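Local structure of uncharacterized protein (Legionella pneumophila subsp. pneumophila str. Philadelphia 1, 4EZI) at residues S18-E23 against H38-L43; N107-M112 against F365-E370; Y11-E16 against Q42-N47. The protein is of unknown function but has the alpha/beta hydrolase fold and may act as a hydrolase, possibly a triacylglycerol lipase. One frame throughout, in Å; residues are numbered along the deposited sequence.

Contact 1: residues S18-E23 against H38-L43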
loop_
_atom_site.group_PDB
_atom_site.type_symbol
_atom_site.label_atom_id
_atom_site.label_comp_id
_atom_site.label_asym_id
_atom_site.label_seq_id
_atom_site.Cartn_x
_atom_site.Cartn_y
_atom_site.Cartn_z
ATOM N N SER A 18 8.119 -5.896 -21.741
ATOM C CA SER A 18 8.833 -5.106 -22.720
ATOM C C SER A 18 8.520 -3.619 -22.665
ATOM O O SER A 18 7.482 -3.188 -22.189
ATOM C CB SER A 18 8.520 -5.617 -24.128
ATOM O OG SER A 18 7.236 -5.166 -24.512
ATOM N N ARG A 19 9.440 -2.847 -23.230
ATOM C CA ARG A 19 9.278 -1.408 -23.469
ATOM C C ARG A 19 7.975 -1.109 -24.162
ATOM O O ARG A 19 7.277 -0.158 -23.859
ATOM C CB ARG A 19 10.406 -0.910 -24.387
ATOM C CG ARG A 19 11.786 -0.936 -23.743
ATOM C CD ARG A 19 12.889 -0.785 -24.749
ATOM N NE ARG A 19 13.007 0.617 -25.114
ATOM C CZ ARG A 19 14.162 1.266 -25.169
ATOM N NH1 ARG A 19 15.288 0.617 -24.906
ATOM N NH2 ARG A 19 14.190 2.550 -25.501
ATOM N N GLU A 20 7.685 -1.926 -25.155
ATOM C CA GLU A 20 6.506 -1.695 -25.990
ATOM C C GLU A 20 5.205 -1.900 -25.213
ATOM O O GLU A 20 4.274 -1.088 -25.291
ATOM C CB GLU A 20 6.528 -2.625 -27.208
ATOM C CG GLU A 20 7.602 -2.317 -28.254
ATOM C CD GLU A 20 9.021 -2.763 -27.916
ATOM O OE1 GLU A 20 9.251 -3.597 -26.998
ATOM O OE2 GLU A 20 9.948 -2.261 -28.605
ATOM N N THR A 21 5.156 -2.956 -24.411
ATOM C CA THR A 21 3.995 -3.222 -23.533
ATOM C C THR A 21 3.845 -2.104 -22.486
ATOM O O THR A 21 2.734 -1.619 -22.227
ATOM C CB THR A 21 4.138 -4.594 -22.864
ATOM O OG1 THR A 21 4.352 -5.587 -23.873
ATOM C CG2 THR A 21 2.925 -4.946 -22.051
ATOM N N ALA A 22 4.972 -1.639 -21.954
ATOM C CA ALA A 22 4.989 -0.554 -20.994
ATOM C C ALA A 22 4.449 0.727 -21.597
ATOM O O ALA A 22 3.656 1.434 -20.967
ATOM C CB ALA A 22 6.422 -0.340 -20.435
ATOM N N GLU A 23 4.882 1.052 -22.819
ATOM C CA GLU A 23 4.436 2.271 -23.499
ATOM C C GLU A 23 2.925 2.274 -23.691
ATOM O O GLU A 23 2.262 3.280 -23.469
ATOM C CB GLU A 23 5.143 2.420 -24.845
ATOM C CG GLU A 23 4.811 3.725 -25.557
ATOM C CD GLU A 23 5.833 4.092 -26.619
ATOM O OE1 GLU A 23 6.881 3.410 -26.713
ATOM O OE2 GLU A 23 5.593 5.076 -27.352
ATOM N N HIS A 38 12.772 3.374 -21.281
ATOM C CA HIS A 38 14.181 3.100 -21.577
ATOM C C HIS A 38 14.581 1.630 -21.475
ATOM O O HIS A 38 15.645 1.281 -21.976
ATOM C CB HIS A 38 15.093 3.904 -20.629
ATOM C CG HIS A 38 14.853 5.375 -20.643
ATOM N ND1 HIS A 38 15.321 6.193 -21.655
ATOM C CD2 HIS A 38 14.220 6.186 -19.758
ATOM C CE1 HIS A 38 14.976 7.441 -21.387
ATOM N NE2 HIS A 38 14.313 7.462 -20.243
ATOM N N TYR A 39 13.761 0.783 -20.829
ATOM C CA TYR A 39 14.148 -0.595 -20.483
ATOM C C TYR A 39 13.065 -1.599 -20.728
ATOM O O TYR A 39 11.882 -1.252 -20.673
ATOM C CB TYR A 39 14.484 -0.671 -18.987
ATOM C CG TYR A 39 15.655 0.196 -18.627
ATOM C CD1 TYR A 39 16.927 -0.170 -19.018
ATOM C CD2 TYR A 39 15.497 1.372 -17.923
ATOM C CE1 TYR A 39 18.004 0.617 -18.715
ATOM C CE2 TYR A 39 16.581 2.182 -17.603
ATOM C CZ TYR A 39 17.837 1.788 -17.990
ATOM O OH TYR A 39 18.919 2.595 -17.694
ATOM N N ASP A 40 13.505 -2.830 -21.003
ATOM C CA ASP A 40 12.681 -4.019 -20.820
ATOM C C ASP A 40 12.959 -4.558 -19.404
ATOM O O ASP A 40 14.058 -4.363 -18.879
ATOM C CB ASP A 40 13.029 -5.082 -21.878
ATOM C CG ASP A 40 13.012 -4.538 -23.270
ATOM O OD1 ASP A 40 11.980 -4.029 -23.686
ATOM O OD2 ASP A 40 14.052 -4.622 -23.975
ATOM N N LEU A 41 11.989 -5.250 -18.803
ATOM C CA LEU A 41 12.183 -5.840 -17.461
ATOM C C LEU A 41 12.120 -7.355 -17.519
ATOM O O LEU A 41 11.365 -7.916 -18.324
ATOM C CB LEU A 41 11.105 -5.369 -16.467
ATOM C CG LEU A 41 10.725 -3.895 -16.491
ATOM C CD1 LEU A 41 9.609 -3.618 -15.489
ATOM C CD2 LEU A 41 11.962 -3.029 -16.210
ATOM N N GLN A 42 12.872 -8.020 -16.635
ATOM C CA GLN A 42 12.672 -9.431 -16.312
ATOM C C GLN A 42 11.867 -9.505 -15.009
ATOM O O GLN A 42 12.180 -8.814 -14.027
ATOM C CB GLN A 42 14.009 -10.140 -16.144
ATOM C CG GLN A 42 13.920 -11.595 -15.592
ATOM C CD GLN A 42 13.281 -12.606 -16.521
ATOM O OE1 GLN A 42 13.702 -12.749 -17.661
ATOM N NE2 GLN A 42 12.271 -13.350 -16.019
ATOM N N LEU A 43 10.845 -10.360 -15.005
ATOM C CA LEU A 43 9.943 -10.508 -13.881
ATOM C C LEU A 43 10.138 -11.831 -13.157
ATOM O O LEU A 43 10.308 -12.871 -13.801
ATOM C CB LEU A 43 8.485 -10.462 -14.375
ATOM C CG LEU A 43 8.022 -9.291 -15.210
ATOM C CD1 LEU A 43 6.516 -9.388 -15.498
ATOM C CD2 LEU A 43 8.295 -8.036 -14.504
HETATM O O HOH W 1 11.690 -4.577 -26.413
#
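Arg19 and Asp40 carry a surface contact between the start of helix 19-27 and the residues leading into strand 41-51, at the antiparallel end of the mixed sheet of an alpha/beta hydrolase fold. Ser18 holds the N-cap position, and just after it Arg19 N donates to Asp40 OD1 at 2.8 Å. The bond is nearly straight (169°), and the carboxylate oxygen is met almost along its own C-O bond. A negative charge beside the first backbone N-H of a helix probably interacts favourably with the helix dipole.

The Arg19 side chain, for which two conformers are modelled, crosses that of Asp40 at about a right angle. Arg19 CG, anti to the carbonyl carbon (chi1 -68°), lies between Tyr39 O and Asp40 OD1, 3.1 Å from each. In this conformer the chain goes past Asp40 without a salt bridge and lays one face of the guanidinium over the backbone of His38, with His38 C 3.6 Å above its plane, toward the rim. NH1 comes close to His38 O, but the angle is too poor for a hydrogen bond. Tyr39 O also accepts from Asn107 ND2 of helix 99-108.

Glu20 brings a second negative charge near, its OE1 4.3 Å from Asp40 OD1. One water sits between them and probably eases the repulsion, donating to Glu20 OE1 at 2.7 Å and to Asp40 OD1 at 2.8 Å.

Contact 2: residues N107-M112 against F365-E370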
loop_
_atom_site.group_PDB
_atom_site.type_symbol
_atom_site.label_atom_id
_atom_site.label_comp_id
_atom_site.label_asym_id
_atom_site.label_seq_id
_atom_site.Cartn_x
_atom_site.Cartn_y
_atom_site.Cartn_z
ATOM N N ASN A 107 10.266 0.282 -16.366
ATOM C CA ASN A 107 10.625 0.542 -17.762
ATOM C C ASN A 107 11.063 1.967 -18.008
ATOM O O ASN A 107 11.946 2.187 -18.833
ATOM C CB ASN A 107 9.512 0.181 -18.734
ATOM C CG ASN A 107 9.028 -1.233 -18.582
ATOM O OD1 ASN A 107 8.225 -1.506 -17.709
ATOM N ND2 ASN A 107 9.477 -2.128 -19.464
ATOM N N SER A 108 10.449 2.935 -17.330
ATOM C CA SER A 108 10.825 4.335 -17.466
ATOM C C SER A 108 11.899 4.724 -16.452
ATOM O O SER A 108 13.023 5.069 -16.847
ATOM C CB SER A 108 9.605 5.268 -17.362
ATOM O OG SER A 108 10.018 6.613 -17.434
ATOM N N ALA A 109 11.582 4.672 -15.155
ATOM C CA ALA A 109 12.522 5.234 -14.173
ATOM C C ALA A 109 13.784 4.404 -14.015
ATOM O O ALA A 109 14.791 4.916 -13.547
ATOM C CB ALA A 109 11.822 5.444 -12.808
ATOM N N GLY A 110 13.740 3.134 -14.395
ATOM C CA GLY A 110 14.900 2.256 -14.321
ATOM C C GLY A 110 15.215 1.659 -12.958
ATOM O O GLY A 110 16.332 1.233 -12.727
ATOM N N TYR A 111 14.218 1.585 -12.079
ATOM C CA TYR A 111 14.408 1.026 -10.762
ATOM C C TYR A 111 14.030 -0.443 -10.744
ATOM O O TYR A 111 13.110 -0.885 -11.447
ATOM C CB TYR A 111 13.555 1.770 -9.720
ATOM C CG TYR A 111 13.761 3.282 -9.645
ATOM C CD1 TYR A 111 14.996 3.866 -9.889
ATOM C CD2 TYR A 111 12.712 4.112 -9.319
ATOM C CE1 TYR A 111 15.173 5.242 -9.794
ATOM C CE2 TYR A 111 12.865 5.466 -9.227
ATOM C CZ TYR A 111 14.095 6.043 -9.476
ATOM O OH TYR A 111 14.235 7.415 -9.372
HETATM N N MSE A 112 14.742 -1.215 -9.925
HETATM C CA MSE A 112 14.291 -2.539 -9.555
HETATM C C MSE A 112 13.043 -2.395 -8.711
HETATM O O MSE A 112 13.099 -1.770 -7.652
HETATM C CB MSE A 112 15.387 -3.307 -8.828
HETATM C CG MSE A 112 14.904 -4.711 -8.404
HETATM SE SE MSE A 112 16.322 -5.809 -7.677
HETATM C CE MSE A 112 15.717 -5.967 -5.885
ATOM N N PHE A 365 9.450 12.865 -7.575
ATOM C CA PHE A 365 10.079 13.033 -6.276
ATOM C C PHE A 365 11.299 12.131 -6.124
ATOM O O PHE A 365 12.365 12.581 -5.692
ATOM C CB PHE A 365 9.062 12.748 -5.181
ATOM C CG PHE A 365 9.493 13.119 -3.792
ATOM C CD1 PHE A 365 9.704 14.441 -3.437
ATOM C CD2 PHE A 365 9.661 12.146 -2.823
ATOM C CE1 PHE A 365 10.050 14.783 -2.136
ATOM C CE2 PHE A 365 10.027 12.468 -1.534
ATOM C CZ PHE A 365 10.205 13.800 -1.188
ATOM N N PHE A 366 11.166 10.877 -6.519
ATOM C CA PHE A 366 12.279 9.953 -6.428
ATOM C C PHE A 366 13.430 10.358 -7.337
ATOM O O PHE A 366 14.603 10.304 -6.944
ATOM C CB PHE A 366 11.826 8.524 -6.726
ATOM C CG PHE A 366 10.841 7.989 -5.716
ATOM C CD1 PHE A 366 10.723 8.563 -4.446
ATOM C CD2 PHE A 366 10.000 6.941 -6.050
ATOM C CE1 PHE A 366 9.832 8.071 -3.538
ATOM C CE2 PHE A 366 9.093 6.433 -5.119
ATOM C CZ PHE A 366 9.006 6.999 -3.865
ATOM N N LYS A 367 13.110 10.837 -8.522
ATOM C CA LYS A 367 14.152 11.309 -9.437
ATOM C C LYS A 367 14.943 12.481 -8.838
ATOM O O LYS A 367 16.168 12.562 -9.004
ATOM C CB LYS A 367 13.550 11.685 -10.781
ATOM C CG LYS A 367 13.130 10.481 -11.629
ATOM C CD LYS A 367 14.349 9.817 -12.264
ATOM C CE LYS A 367 14.043 8.418 -12.749
ATOM N NZ LYS A 367 15.297 7.726 -13.190
ATOM N N GLN A 368 14.255 13.369 -8.114
ATOM C CA GLN A 368 14.905 14.486 -7.453
ATOM C C GLN A 368 15.970 13.989 -6.495
ATOM O O GLN A 368 17.069 14.540 -6.452
ATOM C CB GLN A 368 13.880 15.346 -6.721
ATOM C CG GLN A 368 14.480 16.533 -5.998
ATOM C CD GLN A 368 13.446 17.394 -5.300
ATOM O OE1 GLN A 368 12.262 17.388 -5.652
ATOM N NE2 GLN A 368 13.903 18.156 -4.308
ATOM N N PHE A 369 15.661 12.952 -5.731
ATOM C CA PHE A 369 16.589 12.415 -4.759
ATOM C C PHE A 369 17.568 11.404 -5.327
ATOM O O PHE A 369 18.631 11.188 -4.740
ATOM C CB PHE A 369 15.850 11.998 -3.475
ATOM C CG PHE A 369 15.318 13.186 -2.770
ATOM C CD1 PHE A 369 16.200 14.011 -2.086
ATOM C CD2 PHE A 369 13.998 13.604 -2.931
ATOM C CE1 PHE A 369 15.764 15.187 -1.534
ATOM C CE2 PHE A 369 13.555 14.779 -2.356
ATOM C CZ PHE A 369 14.451 15.566 -1.657
ATOM N N GLU A 370 17.260 10.845 -6.488
ATOM C CA GLU A 370 18.217 10.020 -7.222
ATOM C C GLU A 370 19.435 10.845 -7.641
ATOM O O GLU A 370 20.559 10.359 -7.584
ATOM C CB GLU A 370 17.532 9.447 -8.470
ATOM C CG GLU A 370 18.439 8.547 -9.308
ATOM C CD GLU A 370 17.695 7.812 -10.453
ATOM O OE1 GLU A 370 16.523 8.114 -10.727
ATOM O OE2 GLU A 370 18.295 6.919 -11.064
HETATM O O HOH W 2 15.321 6.672 -16.275
HETATM O O HOH W 3 17.411 4.956 -12.688
#
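Tyr111 brings the hydroxyl end of its ring against Lys367 and Phe366 on the last turns of helix 355-370, its OH 3.5 Å from Lys367 CE and 3.7 Å from Phe366 CB. Tyr111 and Glu370 meet tip to tip: the Tyr111 hydroxyl OH donates to Glu370 OE1 at 2.7 Å, arriving from above the carboxylate plane, 50° out of it. With CG anti to the backbone N (chi1 -179°) and the chain extended beyond it, the Glu370 carboxylate reaches the hydroxyl.

Lys367 NZ, at the end of a chain bent at chi2, has two acceptors. Lys367 NZ meets Glu370 OE1 at 2.8 Å on the syn side, a salt bridge within the helix. Lys367 NZ also donates to Ala109 O at 2.9 Å, in the carbonyl plane and on a lone pair, at the end of helix 99-108, with Gly110 following at positive phi. Ala109 CB packs against Lys367 CE and also lies above one face of the Tyr111 ring, which stacks on Tyr164 of strand 162-168. A water lies within hydrogen-bonding distance of both Ala109 O and Glu370 OE2.

Glu370 OE1 thus takes two donors, one of them a charged ammonium, in a partly buried setting; this should favour the ionised carboxylate and couple the helix to the turn electrostatically.

Contact 3: residues Y11-E16 against Q42-N47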
loop_
_atom_site.group_PDB
_atom_site.type_symbol
_atom_site.label_atom_id
_atom_site.label_comp_id
_atom_site.label_asym_id
_atom_site.label_seq_id
_atom_site.Cartn_x
_atom_site.Cartn_y
_atom_site.Cartn_z
ATOM N N TYR A 11 11.345 -18.998 -5.973
ATOM C CA TYR A 11 10.965 -18.065 -6.982
ATOM C C TYR A 11 10.728 -18.719 -8.297
ATOM O O TYR A 11 11.167 -19.858 -8.549
ATOM C CB TYR A 11 11.985 -16.939 -7.146
ATOM C CG TYR A 11 13.331 -17.281 -7.782
ATOM C CD1 TYR A 11 14.399 -17.688 -7.000
ATOM C CD2 TYR A 11 13.538 -17.152 -9.146
ATOM C CE1 TYR A 11 15.626 -17.977 -7.551
ATOM C CE2 TYR A 11 14.797 -17.425 -9.715
ATOM C CZ TYR A 11 15.831 -17.845 -8.904
ATOM O OH TYR A 11 17.079 -18.127 -9.421
ATOM N N ILE A 12 10.022 -17.975 -9.142
ATOM C CA ILE A 12 9.613 -18.455 -10.477
ATOM C C ILE A 12 9.817 -17.271 -11.440
ATOM O O ILE A 12 9.341 -16.170 -11.176
ATOM C CB ILE A 12 8.089 -18.857 -10.460
ATOM C CG1 ILE A 12 7.808 -19.968 -9.443
ATOM C CG2 ILE A 12 7.599 -19.261 -11.838
ATOM C CD1 ILE A 12 8.614 -21.215 -9.641
ATOM N N ALA A 13 10.500 -17.501 -12.556
ATOM C CA ALA A 13 10.609 -16.519 -13.617
ATOM C C ALA A 13 9.288 -16.438 -14.380
ATOM O O ALA A 13 8.714 -17.465 -14.756
ATOM C CB ALA A 13 11.736 -16.907 -14.566
ATOM N N LEU A 14 8.807 -15.214 -14.596
ATOM C CA LEU A 14 7.536 -14.963 -15.263
ATOM C C LEU A 14 7.692 -14.362 -16.649
ATOM O O LEU A 14 6.720 -13.885 -17.227
ATOM C CB LEU A 14 6.653 -14.018 -14.441
ATOM C CG LEU A 14 6.178 -14.502 -13.093
ATOM C CD1 LEU A 14 5.303 -13.410 -12.448
ATOM C CD2 LEU A 14 5.417 -15.783 -13.167
ATOM N N GLY A 15 8.886 -14.376 -17.192
ATOM C CA GLY A 15 9.107 -13.819 -18.502
ATOM C C GLY A 15 9.411 -12.338 -18.413
ATOM O O GLY A 15 9.670 -11.778 -17.339
ATOM N N GLU A 16 9.397 -11.704 -19.577
ATOM C CA GLU A 16 9.735 -10.302 -19.687
ATOM C C GLU A 16 8.518 -9.382 -19.746
ATOM O O GLU A 16 7.372 -9.831 -19.959
ATOM C CB GLU A 16 10.647 -10.072 -20.868
ATOM C CG GLU A 16 11.964 -10.837 -20.677
ATOM C CD GLU A 16 13.024 -10.460 -21.687
ATOM O OE1 GLU A 16 12.720 -9.701 -22.658
ATOM O OE2 GLU A 16 14.172 -10.951 -21.533
ATOM N N GLN A 42 12.872 -8.020 -16.635
ATOM C CA GLN A 42 12.672 -9.431 -16.312
ATOM C C GLN A 42 11.867 -9.505 -15.009
ATOM O O GLN A 42 12.180 -8.814 -14.027
ATOM C CB GLN A 42 14.009 -10.140 -16.144
ATOM C CG GLN A 42 13.920 -11.595 -15.592
ATOM C CD GLN A 42 13.281 -12.606 -16.521
ATOM O OE1 GLN A 42 13.702 -12.749 -17.661
ATOM N NE2 GLN A 42 12.271 -13.350 -16.019
ATOM N N LEU A 43 10.845 -10.360 -15.005
ATOM C CA LEU A 43 9.943 -10.508 -13.881
ATOM C C LEU A 43 10.138 -11.831 -13.157
ATOM O O LEU A 43 10.308 -12.871 -13.801
ATOM C CB LEU A 43 8.485 -10.462 -14.375
ATOM C CG LEU A 43 8.022 -9.291 -15.210
ATOM C CD1 LEU A 43 6.516 -9.388 -15.498
ATOM C CD2 LEU A 43 8.295 -8.036 -14.504
ATOM N N TYR A 44 10.013 -11.767 -11.826
ATOM C CA TYR A 44 10.031 -12.930 -10.955
ATOM C C TYR A 44 8.913 -12.811 -9.944
ATOM O O TYR A 44 8.699 -11.733 -9.366
ATOM C CB TYR A 44 11.344 -13.023 -10.189
ATOM C CG TYR A 44 12.533 -13.346 -11.065
ATOM C CD1 TYR A 44 12.808 -14.654 -11.428
ATOM C CD2 TYR A 44 13.375 -12.352 -11.517
ATOM C CE1 TYR A 44 13.901 -14.976 -12.219
ATOM C CE2 TYR A 44 14.468 -12.663 -12.348
ATOM C CZ TYR A 44 14.698 -13.978 -12.695
ATOM O OH TYR A 44 15.780 -14.288 -13.496
ATOM N N LYS A 45 8.218 -13.919 -9.695
ATOM C CA LYS A 45 7.361 -14.039 -8.514
ATOM C C LYS A 45 8.154 -14.759 -7.439
ATOM O O LYS A 45 8.747 -15.825 -7.713
ATOM C CB LYS A 45 6.071 -14.822 -8.845
ATOM C CG LYS A 45 5.247 -15.203 -7.621
ATOM C CD LYS A 45 3.828 -15.669 -8.007
ATOM C CE LYS A 45 3.792 -17.024 -8.578
ATOM N NZ LYS A 45 4.113 -17.923 -7.495
ATOM N N ILE A 46 8.188 -14.178 -6.243
ATOM C CA ILE A 46 8.929 -14.771 -5.154
ATOM C C ILE A 46 8.009 -15.124 -3.994
ATOM O O ILE A 46 6.951 -14.538 -3.812
ATOM C CB ILE A 46 10.105 -13.865 -4.675
ATOM C CG1 ILE A 46 9.641 -12.635 -3.870
ATOM C CG2 ILE A 46 10.980 -13.408 -5.848
ATOM C CD1 ILE A 46 10.840 -11.817 -3.297
ATOM N N ASN A 47 8.483 -16.078 -3.200
ATOM C CA ASN A 47 7.898 -16.429 -1.926
ATOM C C ASN A 47 8.942 -16.248 -0.841
ATOM O O ASN A 47 10.134 -16.560 -1.057
ATOM C CB ASN A 47 7.361 -17.849 -1.945
ATOM C CG ASN A 47 6.460 -18.100 -3.117
ATOM O OD1 ASN A 47 6.902 -18.552 -4.180
ATOM N ND2 ASN A 47 5.179 -17.806 -2.944
#
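Tyr11, in one of its two conformers, sets its ring beside that of Tyr44, the two side chains pointing the same way, as strands 8-17 and 41-51 pair antiparallel at the edge of the alpha/beta hydrolase sheet. The ring centroids are 5.3 Å apart and the planes stand at 80°, an oblique pairing in which Tyr11 CD2 comes within 3.5 Å of Tyr44 CD1. Both side chains also touch Leu151 of helix 134-154, which packs on this face, and Tyr11 CB rests on Ile46 CG2.

Ile12 forms the hydrogen-bonded pair with Lys45: Ile12 N to Lys45 O and Lys45 N to Ile12 O are both 2.9 Å. Ala13 follows on the tyrosine face and places CB 3.7 Å from Tyr44 CE1.

At Leu14 the regular pairing breaks into a beta bulge, Leu14 and Gly15 together standing opposite Leu43. Leu14 N donates to Leu43 O at 2.9 Å, while Gln42 NE2 reaches the same oxygen from the other side of the carbonyl plane. The Leu14 side chain leans over the strand until CD1 lies 3.9 Å from Lys45 CB; the far end of Lys45 goes on to a salt bridge with Asp123. Gly15 takes the bulge through positive phi, and its O receives Leu43 N at 3.0 Å.

Gln42 bends at chi2 (68°), which carries CD back toward Gly15 O. Glu16 closes the run, crossing Gln42 at about a right angle with carboxylate and amide planes 78° apart and Glu16 CG 4.0 Å from Gln42 OE1.

Overall arrangement
From the N terminus, strand 8-17 runs directly into helix 19-27, and the chain then loops back to strand 41-51. Contact 3 closes this excursion by pairing the two strands. Contact 1 closes a shorter loop within it, joining the start of the helix to the entry of strand 41-51; both use strand 41-51 and share Gln42 and Leu43. Contact 2 comes after both and spans some 250 residues, tying the end of helix 99-108 to the C-terminal helix 355-370. Asn107 links it to contact 1 by bonds to His38 and Tyr39, whereas contacts 2 and 3 do not touch, their nearest atoms about 7 Å apart.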